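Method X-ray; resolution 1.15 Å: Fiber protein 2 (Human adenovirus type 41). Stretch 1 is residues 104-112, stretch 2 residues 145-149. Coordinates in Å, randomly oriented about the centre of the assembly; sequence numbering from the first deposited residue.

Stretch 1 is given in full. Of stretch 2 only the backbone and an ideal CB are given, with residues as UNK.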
# COMPACT_ATOMS: atom_id res chain seq x y z
N ALA A 104 6.53 -21.51 0.62
CA ALA A 104 6.38 -20.08 0.94
C ALA A 104 5.25 -19.87 1.94
O ALA A 104 4.37 -19.02 1.76
CB ALA A 104 6.12 -19.30 -0.33
N LEU A 105 5.28 -20.63 3.05
CA LEU A 105 4.20 -20.58 4.03
C LEU A 105 3.95 -19.17 4.56
O LEU A 105 2.80 -18.78 4.77
CB LEU A 105 4.51 -21.53 5.19
CG LEU A 105 3.44 -21.64 6.28
CD1 LEU A 105 2.07 -22.04 5.71
CD2 LEU A 105 3.91 -22.61 7.37
N THR A 106 5.01 -18.40 4.79
CA THR A 106 4.86 -17.08 5.40
C THR A 106 4.44 -16.00 4.39
O THR A 106 4.33 -14.84 4.77
CB THR A 106 6.11 -16.63 6.17
OG1 THR A 106 7.20 -16.46 5.25
CG2 THR A 106 6.48 -17.65 7.25
N PHE A 107 4.18 -16.40 3.14
CA PHE A 107 3.50 -15.54 2.17
C PHE A 107 2.03 -15.94 2.02
O PHE A 107 1.30 -15.28 1.26
CB PHE A 107 4.17 -15.63 0.80
CG PHE A 107 5.52 -14.97 0.70
CD1 PHE A 107 5.66 -13.78 -0.00
CD2 PHE A 107 6.65 -15.54 1.27
CE1 PHE A 107 6.89 -13.16 -0.12
CE2 PHE A 107 7.89 -14.92 1.15
CZ PHE A 107 8.01 -13.73 0.46
N MET A 108 1.59 -17.00 2.68
CA MET A 108 0.21 -17.44 2.50
C MET A 108 -0.76 -16.57 3.29
O MET A 108 -0.39 -16.05 4.34
CB MET A 108 0.06 -18.89 2.96
CG MET A 108 0.88 -19.86 2.12
SD MET A 108 0.38 -19.97 0.39
CE MET A 108 1.59 -18.90 -0.44
N PRO A 109 -1.99 -16.39 2.79
CA PRO A 109 -2.97 -15.61 3.56
C PRO A 109 -3.27 -16.31 4.89
O PRO A 109 -3.57 -17.51 4.93
CB PRO A 109 -4.19 -15.54 2.64
CG PRO A 109 -3.71 -15.92 1.27
CD PRO A 109 -2.54 -16.83 1.49
N ASN A 110 -3.20 -15.53 5.97
CA ASN A 110 -3.36 -16.05 7.32
C ASN A 110 -4.69 -16.79 7.47
O ASN A 110 -5.74 -16.24 7.12
CB ASN A 110 -3.30 -14.86 8.27
CG ASN A 110 -3.25 -15.25 9.72
OD1 ASN A 110 -4.24 -15.73 10.27
ND2 ASN A 110 -2.11 -15.05 10.36
N SER A 111 -4.64 -18.01 7.98
CA SER A 111 -5.86 -18.83 8.03
C SER A 111 -6.71 -18.57 9.26
O SER A 111 -7.79 -19.13 9.36
CB SER A 111 -5.49 -20.31 7.95
OG SER A 111 -4.70 -20.69 9.06
N THR A 112 -6.25 -17.73 10.18
CA THR A 112 -7.10 -17.20 11.25
C THR A 112 -7.83 -15.95 10.78
O THR A 112 -9.04 -15.80 11.01
CB THR A 112 -6.25 -16.88 12.49
OG1 THR A 112 -5.65 -18.10 12.97
CG2 THR A 112 -7.11 -16.26 13.59
N UNK A 145 -5.18 -26.17 2.57
CA UNK A 145 -4.11 -25.26 2.14
C UNK A 145 -4.60 -23.83 2.04
O UNK A 145 -5.34 -23.35 2.91
CB UNK A 145 -3.54 -25.70 0.79
N UNK A 146 -4.16 -23.13 0.99
CA UNK A 146 -4.38 -21.70 0.87
C UNK A 146 -4.72 -21.35 -0.56
O UNK A 146 -4.47 -22.15 -1.48
CB UNK A 146 -3.15 -20.92 1.34
N UNK A 147 -5.27 -20.16 -0.78
CA UNK A 147 -5.53 -19.75 -2.14
C UNK A 147 -5.69 -18.25 -2.26
O UNK A 147 -6.05 -17.56 -1.30
CB UNK A 147 -6.78 -20.45 -2.67
N UNK A 148 -5.45 -17.77 -3.47
CA UNK A 148 -5.94 -16.47 -3.91
C UNK A 148 -6.94 -16.70 -5.03
O UNK A 148 -6.66 -17.49 -5.94
CB UNK A 148 -4.80 -15.56 -4.37
N UNK A 149 -8.07 -15.99 -4.99
CA UNK A 149 -9.01 -16.00 -6.11
C UNK A 149 -9.19 -14.56 -6.54
O UNK A 149 -9.73 -13.75 -5.79
CB UNK A 149 -10.35 -16.65 -5.74

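Position 145 precedes the strand. Its phi of 72° and psi of -139° lie where a side chain would crowd its own backbone, and nothing of stretch 1 comes within 5.5 Å of the ideal CB. Positive phi by itself favours glycine, and with this psi few other residues would be at ease. The deposited residue is G145, which has no side chain to meet these angles and takes no real part in the contact.

Position 146 opens the strand, and its CA-to-CB bond points toward stretch 1. The ideal CB lies 3.8 Å from M108 SD and 4.1 Å from P109 CD, so an apolar start to the side chain packs well here. Beyond it runs a groove bordered by the side chains of M108, L105 and S111 and by the carbonyl of P109. A leucine or methionine could fill its near part; a long, flat ring would reach along it, and a polar tip would be tolerable if it found a partner. The deposited residue is Y146, with chi1 at -59° (m) and chi2 at -86°. M108 CB lies over one face of the ring, 3.7 Å from its centroid and 15° off the normal, a CH-pi contact that exploits the electron-rich face; M108 SD approaches obliquely at 4.7 Å from the same centroid. P109 O comes within 3.3 Å of Y146 CD1, and S111 CB within 4.1 Å of Y146 CE1. Farther out, L105 CD1 packs 3.8 Å from Y146 CE2 and 3.6 Å from Y146 OH. That hydroxyl makes no hydrogen bond to stretch 1 and is satisfied elsewhere in the structure.

At position 147 the CA-to-CB bond points away, as expected one step along an extended strand. Stretch 1 therefore does not select the side chain, and many types would serve. The deposited residue is A147, whose contact comes through its backbone: A147 O lies 3.8 Å from P109 CG.

At position 148 the CA-to-CB bond points sideways, and the ideal CB has nothing of stretch 1 within 5.5 Å. A short side chain would stop before reaching P109; a longer apolar one, such as leucine, methionine or an aromatic, could reach the ring of P109. The deposited residue is F148. With chi1 at -59° (m), F148 CE1 lies 3.8 Å from P109 CG, an apolar contact made at an oblique approach.

Position 149 is out of reach, so stretch 1 sets no preference. Its extended backbone suits beta-branched residues, among others, and the deposited residue is T149.

Stretch 2, residues 145-149: GYAFT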
# COMPACT_ATOMS: atom_id res chain seq x y z
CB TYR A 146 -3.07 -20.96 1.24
CG TYR A 146 -2.61 -21.28 2.65
CD1 TYR A 146 -3.09 -20.57 3.74
CD2 TYR A 146 -1.71 -22.32 2.89
CE1 TYR A 146 -2.68 -20.87 5.03
CE2 TYR A 146 -1.31 -22.64 4.19
CZ TYR A 146 -1.81 -21.92 5.25
OH TYR A 146 -1.42 -22.22 6.53
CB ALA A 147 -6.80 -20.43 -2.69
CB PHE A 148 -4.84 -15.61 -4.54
CG PHE A 148 -3.67 -15.32 -3.67
CD1 PHE A 148 -3.76 -14.37 -2.67
CD2 PHE A 148 -2.46 -15.93 -3.89
CE1 PHE A 148 -2.68 -14.07 -1.86
CE2 PHE A 148 -1.37 -15.63 -3.08
CZ PHE A 148 -1.49 -14.71 -2.07
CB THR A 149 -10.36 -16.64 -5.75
OG1 THR A 149 -10.11 -17.97 -5.25
CG2 THR A 149 -11.25 -16.68 -6.98
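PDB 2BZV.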